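Local coordinates for alpha-galactosidase (Lactobacillus brevis, PDB 3MI6), which probably hydrolyses terminal, non-reducing alpha-D-galactose residues of alpha-galactosides, as a member of glycosyl hydrolase family 36, at residues K662-N673 against K725-A736. Numbering follows the deposited sequence.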
ATOM      1  N   LYS D 662      32.747   4.098 -22.571  1.00 39.20           N
ATOM      2  CA  LYS D 662      34.054   4.446 -22.017  1.00 39.50           C
ATOM      3  C   LYS D 662      34.058   5.805 -21.322  1.00 38.45           C
ATOM      4  O   LYS D 662      35.048   6.178 -20.698  1.00 39.76           O
ATOM      5  CB  LYS D 662      35.123   4.449 -23.112  1.00 41.42           C
ATOM      6  CG  LYS D 662      35.527   3.070 -23.636  1.00 42.14           C
ATOM      7  CD  LYS D 662      36.378   3.248 -24.890  1.00 46.23           C
ATOM      8  CE  LYS D 662      36.722   1.931 -25.587  1.00 51.38           C
ATOM      9  NZ  LYS D 662      37.550   2.246 -26.808  1.00 52.98           N
ATOM     10  N   GLN D 663      32.969   6.550 -21.441  1.00 33.80           N
ATOM     11  CA  GLN D 663      32.839   7.779 -20.683  1.00 37.58           C
ATOM     12  C   GLN D 663      31.453   7.866 -20.088  1.00 37.73           C
ATOM     13  O   GLN D 663      30.498   7.318 -20.651  1.00 38.38           O
ATOM     14  CB  GLN D 663      33.124   9.007 -21.555  1.00 46.29           C
ATOM     15  CG  GLN D 663      34.587   9.170 -21.987  1.00 50.01           C
ATOM     16  CD  GLN D 663      35.052  10.631 -21.939  1.00 62.92           C
ATOM     17  OE1 GLN D 663      35.770  11.040 -21.008  1.00 63.14           O
ATOM     18  NE2 GLN D 663      34.634  11.426 -22.936  1.00 61.69           N
ATOM     19  N   ALA D 664      31.343   8.521 -18.932  1.00 35.16           N
ATOM     20  CA  ALA D 664      30.037   8.743 -18.315  1.00 32.90           C
ATOM     21  C   ALA D 664      30.079   9.910 -17.361  1.00 33.17           C
ATOM     22  O   ALA D 664      31.110  10.182 -16.762  1.00 34.40           O
ATOM     23  CB  ALA D 664      29.541   7.498 -17.602  1.00 28.83           C
ATOM     24  N   ILE D 665      28.957  10.615 -17.241  1.00 32.01           N
ATOM     25  CA  ILE D 665      28.782  11.562 -16.158  1.00 29.59           C
ATOM     26  C   ILE D 665      27.519  11.265 -15.362  1.00 31.26           C
ATOM     27  O   ILE D 665      26.423  11.211 -15.909  1.00 32.43           O
ATOM     28  CB  ILE D 665      28.765  12.986 -16.661  1.00 31.99           C
ATOM     29  CG1 ILE D 665      30.181  13.383 -17.090  1.00 35.34           C
ATOM     30  CG2 ILE D 665      28.271  13.920 -15.578  1.00 31.25           C
ATOM     31  CD1 ILE D 665      30.290  14.766 -17.708  1.00 34.45           C
ATOM     32  N   ALA D 666      27.699  11.048 -14.063  1.00 32.74           N
ATOM     33  CA  ALA D 666      26.598  10.805 -13.135  1.00 30.52           C
ATOM     34  C   ALA D 666      26.407  12.023 -12.245  1.00 30.20           C
ATOM     35  O   ALA D 666      27.312  12.836 -12.072  1.00 29.87           O
ATOM     36  CB  ALA D 666      26.882   9.573 -12.288  1.00 28.54           C
ATOM     37  N   ALA D 667      25.219  12.168 -11.687  1.00 29.12           N
ATOM     38  CA  ALA D 667      24.971  13.291 -10.809  1.00 27.73           C
ATOM     39  C   ALA D 667      23.980  12.852  -9.775  1.00 28.44           C
ATOM     40  O   ALA D 667      23.012  12.189 -10.111  1.00 30.55           O
ATOM     41  CB  ALA D 667      24.435  14.463 -11.585  1.00 27.92           C
ATOM     42  N   ARG D 668      24.252  13.196  -8.518  1.00 27.10           N
ATOM     43  CA  ARG D 668      23.336  12.974  -7.413  1.00 26.50           C
ATOM     44  C   ARG D 668      22.996  14.334  -6.803  1.00 29.42           C
ATOM     45  O   ARG D 668      23.880  15.109  -6.450  1.00 30.73           O
ATOM     46  CB  ARG D 668      23.998  12.091  -6.376  1.00 25.92           C
ATOM     47  CG  ARG D 668      23.146  11.682  -5.233  1.00 24.31           C
ATOM     48  CD  ARG D 668      23.964  10.773  -4.328  1.00 26.70           C
ATOM     49  NE  ARG D 668      23.193  10.219  -3.221  1.00 28.16           N
ATOM     50  CZ  ARG D 668      23.140  10.755  -2.002  1.00 30.31           C
ATOM     51  NH1 ARG D 668      23.813  11.863  -1.729  1.00 31.23           N
ATOM     52  NH2 ARG D 668      22.403  10.186  -1.060  1.00 31.08           N
ATOM     53  N   TYR D 669      21.710  14.629  -6.696  1.00 28.98           N
ATOM     54  CA  TYR D 669      21.251  15.861  -6.084  1.00 29.03           C
ATOM     55  C   TYR D 669      20.445  15.507  -4.848  1.00 28.88           C
ATOM     56  O   TYR D 669      19.547  14.681  -4.908  1.00 30.40           O
ATOM     57  CB  TYR D 669      20.362  16.648  -7.062  1.00 31.62           C
ATOM     58  CG  TYR D 669      20.906  16.729  -8.471  1.00 30.00           C
ATOM     59  CD1 TYR D 669      21.619  17.832  -8.882  1.00 30.55           C
ATOM     60  CD2 TYR D 669      20.726  15.689  -9.377  1.00 29.53           C
ATOM     61  CE1 TYR D 669      22.133  17.911 -10.149  1.00 31.03           C
ATOM     62  CE2 TYR D 669      21.235  15.758 -10.651  1.00 27.45           C
ATOM     63  CZ  TYR D 669      21.935  16.875 -11.035  1.00 30.04           C
ATOM     64  OH  TYR D 669      22.460  16.988 -12.310  1.00 32.16           O
ATOM     65  N   GLN D 670      20.763  16.123  -3.720  1.00 31.95           N
ATOM     66  CA  GLN D 670      19.942  15.939  -2.538  1.00 32.13           C
ATOM     67  C   GLN D 670      19.275  17.267  -2.258  1.00 33.30           C
ATOM     68  O   GLN D 670      19.938  18.318  -2.297  1.00 31.34           O
ATOM     69  CB  GLN D 670      20.781  15.490  -1.353  1.00 29.58           C
ATOM     70  CG  GLN D 670      19.975  15.114  -0.120  1.00 35.17           C
ATOM     71  CD  GLN D 670      20.867  14.718   1.072  1.00 42.05           C
ATOM     72  OE1 GLN D 670      21.708  15.515   1.520  1.00 40.25           O
ATOM     73  NE2 GLN D 670      20.687  13.483   1.580  1.00 35.70           N
ATOM     74  N   LEU D 671      17.970  17.238  -1.994  1.00 32.38           N
ATOM     75  CA  LEU D 671      17.264  18.491  -1.762  1.00 35.04           C
ATOM     76  C   LEU D 671      17.511  19.056  -0.353  1.00 37.32           C
ATOM     77  O   LEU D 671      17.858  20.232  -0.192  1.00 36.51           O
ATOM     78  CB  LEU D 671      15.776  18.343  -2.041  1.00 33.00           C
ATOM     79  CG  LEU D 671      15.384  17.963  -3.471  1.00 36.23           C
ATOM     80  CD1 LEU D 671      13.862  17.833  -3.583  1.00 34.84           C
ATOM     81  CD2 LEU D 671      15.911  18.970  -4.475  1.00 31.73           C
ATOM     82  N   LEU D 672      17.348  18.217   0.662  1.00 33.81           N
ATOM     83  CA  LEU D 672      17.436  18.673   2.035  1.00 33.40           C
ATOM     84  C   LEU D 672      18.571  17.918   2.679  1.00 37.95           C
ATOM     85  O   LEU D 672      18.659  16.700   2.541  1.00 42.22           O
ATOM     86  CB  LEU D 672      16.127  18.359   2.760  1.00 35.83           C
ATOM     87  CG  LEU D 672      15.139  19.513   2.988  1.00 36.54           C
ATOM     88  CD1 LEU D 672      15.190  20.562   1.870  1.00 35.11           C
ATOM     89  CD2 LEU D 672      13.727  18.993   3.205  1.00 30.04           C
ATOM     90  N   ASN D 673      19.465  18.612   3.363  1.00 37.57           N
ATOM     91  CA  ASN D 673      20.550  17.917   4.034  1.00 33.05           C
ATOM     92  C   ASN D 673      20.073  17.432   5.402  1.00 34.91           C
ATOM     93  O   ASN D 673      19.319  18.126   6.071  1.00 36.11           O
ATOM     94  CB  ASN D 673      21.760  18.829   4.161  1.00 32.30           C
ATOM     95  CG  ASN D 673      23.027  18.064   4.415  1.00 36.29           C
ATOM     96  OD1 ASN D 673      23.262  17.030   3.796  1.00 37.86           O
ATOM     97  ND2 ASN D 673      23.861  18.561   5.329  1.00 34.91           N
ATOM     98  N   LYS D 725      23.643  23.731   2.936  1.00 35.92           N
ATOM     99  CA  LYS D 725      23.972  22.459   2.324  1.00 34.06           C
ATOM    100  C   LYS D 725      22.696  21.799   1.826  1.00 36.93           C
ATOM    101  O   LYS D 725      22.617  20.574   1.666  1.00 35.60           O
ATOM    102  CB  LYS D 725      24.748  21.569   3.282  1.00 35.24           C
ATOM    103  CG  LYS D 725      26.138  22.088   3.602  1.00 35.75           C
ATOM    104  CD  LYS D 725      26.721  22.815   2.415  1.00 36.47           C
ATOM    105  CE  LYS D 725      28.180  22.477   2.198  1.00 37.76           C
ATOM    106  NZ  LYS D 725      29.047  23.646   2.433  1.00 37.43           N
ATOM    107  N   ASP D 726      21.690  22.636   1.579  1.00 36.22           N
ATOM    108  CA  ASP D 726      20.477  22.183   0.911  1.00 35.55           C
ATOM    109  C   ASP D 726      20.691  22.247  -0.597  1.00 33.23           C
ATOM    110  O   ASP D 726      21.594  22.941  -1.053  1.00 36.85           O
ATOM    111  CB  ASP D 726      19.273  23.004   1.358  1.00 32.60           C
ATOM    112  CG  ASP D 726      18.796  22.617   2.753  1.00 35.81           C
ATOM    113  OD1 ASP D 726      19.119  21.503   3.223  1.00 35.47           O
ATOM    114  OD2 ASP D 726      18.093  23.425   3.388  1.00 38.03           O
ATOM    115  N   PHE D 727      19.914  21.483  -1.358  1.00 30.62           N
ATOM    116  CA  PHE D 727      20.042  21.474  -2.811  1.00 33.49           C
ATOM    117  C   PHE D 727      21.501  21.248  -3.240  1.00 33.55           C
ATOM    118  O   PHE D 727      22.126  22.098  -3.899  1.00 31.63           O
ATOM    119  CB  PHE D 727      19.473  22.779  -3.397  1.00 33.30           C
ATOM    120  CG  PHE D 727      18.313  23.332  -2.614  1.00 32.33           C
ATOM    121  CD1 PHE D 727      17.139  22.605  -2.479  1.00 31.49           C
ATOM    122  CD2 PHE D 727      18.402  24.564  -1.991  1.00 31.45           C
ATOM    123  CE1 PHE D 727      16.082  23.094  -1.741  1.00 30.02           C
ATOM    124  CE2 PHE D 727      17.338  25.057  -1.258  1.00 31.09           C
ATOM    125  CZ  PHE D 727      16.181  24.321  -1.133  1.00 30.52           C
ATOM    126  N   TYR D 728      22.032  20.094  -2.850  1.00 34.30           N
ATOM    127  CA  TYR D 728      23.455  19.803  -2.997  1.00 34.00           C
ATOM    128  C   TYR D 728      23.653  18.873  -4.163  1.00 34.91           C
ATOM    129  O   TYR D 728      22.825  17.992  -4.407  1.00 33.25           O
ATOM    130  CB  TYR D 728      24.015  19.137  -1.738  1.00 33.73           C
ATOM    131  CG  TYR D 728      25.516  19.248  -1.605  1.00 36.83           C
ATOM    132  CD1 TYR D 728      26.098  20.337  -0.953  1.00 39.90           C
ATOM    133  CD2 TYR D 728      26.356  18.274  -2.120  1.00 37.51           C
ATOM    134  CE1 TYR D 728      27.475  20.452  -0.816  1.00 39.59           C
ATOM    135  CE2 TYR D 728      27.738  18.379  -1.993  1.00 40.06           C
ATOM    136  CZ  TYR D 728      28.292  19.471  -1.337  1.00 43.92           C
ATOM    137  OH  TYR D 728      29.661  19.586  -1.205  1.00 45.03           O
ATOM    138  N   THR D 729      24.758  19.066  -4.871  1.00 32.25           N
ATOM    139  CA  THR D 729      25.064  18.238  -6.012  1.00 31.77           C
ATOM    140  C   THR D 729      26.415  17.562  -5.904  1.00 33.00           C
ATOM    141  O   THR D 729      27.413  18.187  -5.574  1.00 37.75           O
ATOM    142  CB  THR D 729      25.087  19.058  -7.288  1.00 33.74           C
ATOM    143  OG1 THR D 729      23.875  19.821  -7.385  1.00 32.91           O
ATOM    144  CG2 THR D 729      25.242  18.129  -8.483  1.00 29.75           C
ATOM    145  N   GLN D 730      26.428  16.273  -6.194  1.00 33.23           N
ATOM    146  CA  GLN D 730      27.648  15.514  -6.352  1.00 30.28           C
ATOM    147  C   GLN D 730      27.729  15.003  -7.797  1.00 30.40           C
ATOM    148  O   GLN D 730      26.858  14.269  -8.262  1.00 28.17           O
ATOM    149  CB  GLN D 730      27.660  14.370  -5.349  1.00 28.88           C
ATOM    150  CG  GLN D 730      27.724  14.846  -3.913  1.00 30.34           C
ATOM    151  CD  GLN D 730      26.976  13.944  -2.942  1.00 32.87           C
ATOM    152  OE1 GLN D 730      25.856  13.502  -3.203  1.00 34.15           O
ATOM    153  NE2 GLN D 730      27.583  13.694  -1.800  1.00 36.12           N
ATOM    154  N   LEU D 731      28.781  15.420  -8.491  1.00 29.43           N
ATOM    155  CA  LEU D 731      29.030  15.081  -9.877  1.00 28.39           C
ATOM    156  C   LEU D 731      30.129  14.029  -9.950  1.00 32.54           C
ATOM    157  O   LEU D 731      31.068  14.048  -9.159  1.00 37.57           O
ATOM    158  CB  LEU D 731      29.503  16.323 -10.606  1.00 31.12           C
ATOM    159  CG  LEU D 731      28.894  16.746 -11.935  1.00 34.43           C
ATOM    160  CD1 LEU D 731      27.371  16.825 -11.876  1.00 31.76           C
ATOM    161  CD2 LEU D 731      29.497  18.086 -12.289  1.00 35.04           C
ATOM    162  N   PHE D 732      30.014  13.124 -10.914  1.00 32.31           N
ATOM    163  CA  PHE D 732      30.922  12.006 -11.064  1.00 30.26           C
ATOM    164  C   PHE D 732      31.323  11.815 -12.534  1.00 34.52           C
ATOM    165  O   PHE D 732      30.570  11.230 -13.316  1.00 34.56           O
ATOM    166  CB  PHE D 732      30.233  10.739 -10.586  1.00 29.79           C
ATOM    167  CG  PHE D 732      29.841  10.771  -9.143  1.00 32.46           C
ATOM    168  CD1 PHE D 732      30.774  10.521  -8.149  1.00 32.47           C
ATOM    169  CD2 PHE D 732      28.530  11.019  -8.770  1.00 31.60           C
ATOM    170  CE1 PHE D 732      30.403  10.538  -6.818  1.00 31.46           C
ATOM    171  CE2 PHE D 732      28.163  11.032  -7.427  1.00 31.28           C
ATOM    172  CZ  PHE D 732      29.095  10.800  -6.460  1.00 28.28           C
ATOM    173  N   VAL D 733      32.504  12.303 -12.905  1.00 32.66           N
ATOM    174  CA  VAL D 733      33.038  12.099 -14.248  1.00 32.43           C
ATOM    175  C   VAL D 733      33.783  10.764 -14.348  1.00 34.25           C
ATOM    176  O   VAL D 733      34.803  10.554 -13.683  1.00 34.59           O
ATOM    177  CB  VAL D 733      34.006  13.223 -14.618  1.00 32.40           C
ATOM    178  CG1 VAL D 733      34.525  13.036 -16.025  1.00 30.35           C
ATOM    179  CG2 VAL D 733      33.335  14.576 -14.452  1.00 33.65           C
ATOM    180  N   VAL D 734      33.273   9.869 -15.183  1.00 32.73           N
ATOM    181  CA  VAL D 734      33.811   8.516 -15.275  1.00 32.84           C
ATOM    182  C   VAL D 734      34.630   8.329 -16.538  1.00 34.75           C
ATOM    183  O   VAL D 734      34.116   8.459 -17.638  1.00 39.00           O
ATOM    184  CB  VAL D 734      32.688   7.470 -15.259  1.00 33.08           C
ATOM    185  CG1 VAL D 734      33.262   6.074 -15.368  1.00 32.28           C
ATOM    186  CG2 VAL D 734      31.859   7.608 -14.000  1.00 32.47           C
ATOM    187  N   THR D 735      35.912   8.031 -16.373  1.00 37.27           N
ATOM    188  CA  THR D 735      36.808   7.828 -17.507  1.00 38.12           C
ATOM    189  C   THR D 735      37.303   6.393 -17.548  1.00 35.71           C
ATOM    190  O   THR D 735      37.768   5.859 -16.540  1.00 34.37           O
ATOM    191  CB  THR D 735      38.073   8.724 -17.424  1.00 39.70           C
ATOM    192  OG1 THR D 735      37.700  10.100 -17.354  1.00 41.68           O
ATOM    193  CG2 THR D 735      38.972   8.508 -18.644  1.00 39.15           C
ATOM    194  N   ALA D 736      37.229   5.787 -18.726  1.00 34.80           N
ATOM    195  CA  ALA D 736      37.829   4.477 -18.937  1.00 37.35           C
ATOM    196  C   ALA D 736      39.368   4.534 -18.952  1.00 38.73           C
ATOM    197  O   ALA D 736      39.981   5.415 -19.578  1.00 37.44           O
ATOM    198  CB  ALA D 736      37.291   3.841 -20.226  1.00 35.39           C
TER
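Two central strands of the C-terminal antiparallel beta-sheet pair here: 663-670 and 728-736 run at 167° to each other, their axes approaching to 4.6 Å. Paired backbone N-H and C=O groups of Ala664 with Val734, Ala666 with Phe732, Arg668 with Gln730 and Gln670 with Tyr728 establish the register. On the face carrying Arg668, its side chain lies beside that of Gln730, both pointing the same way. With Arg668 CG anti to the backbone N (chi1 -175°) and the chain extended to NE, Arg668 NH1 donates to Gln730 OE1 at 3.0 Å; the oxygen sits at the guanidinium edge, in its plane, and receives the N-H on a lone pair. An alanine here would remove this donor and would probably leave the Gln730 amide freer to turn. Beyond it, Ala666 CB packs on Phe732 CB at 3.9 Å. On the reverse face Thr729 CG2 lies 3.5 Å from Tyr669 CE1, while Tyr669 OH bonds to Ala595 O and Thr729 OG1 to Thr592. Just past Gln670 and ahead of Tyr728, Asp726 OD1 accepts Asn673 N at 2.9 Å and also forms a salt bridge with Arg586 of the second subunit, so this end of the strand pair lies at the subunit interface. Phe727, in the left-handed region, and Tyr728 both face Gln670, the two-to-one pairing of a G1 beta bulge at the end of an antiparallel ladder.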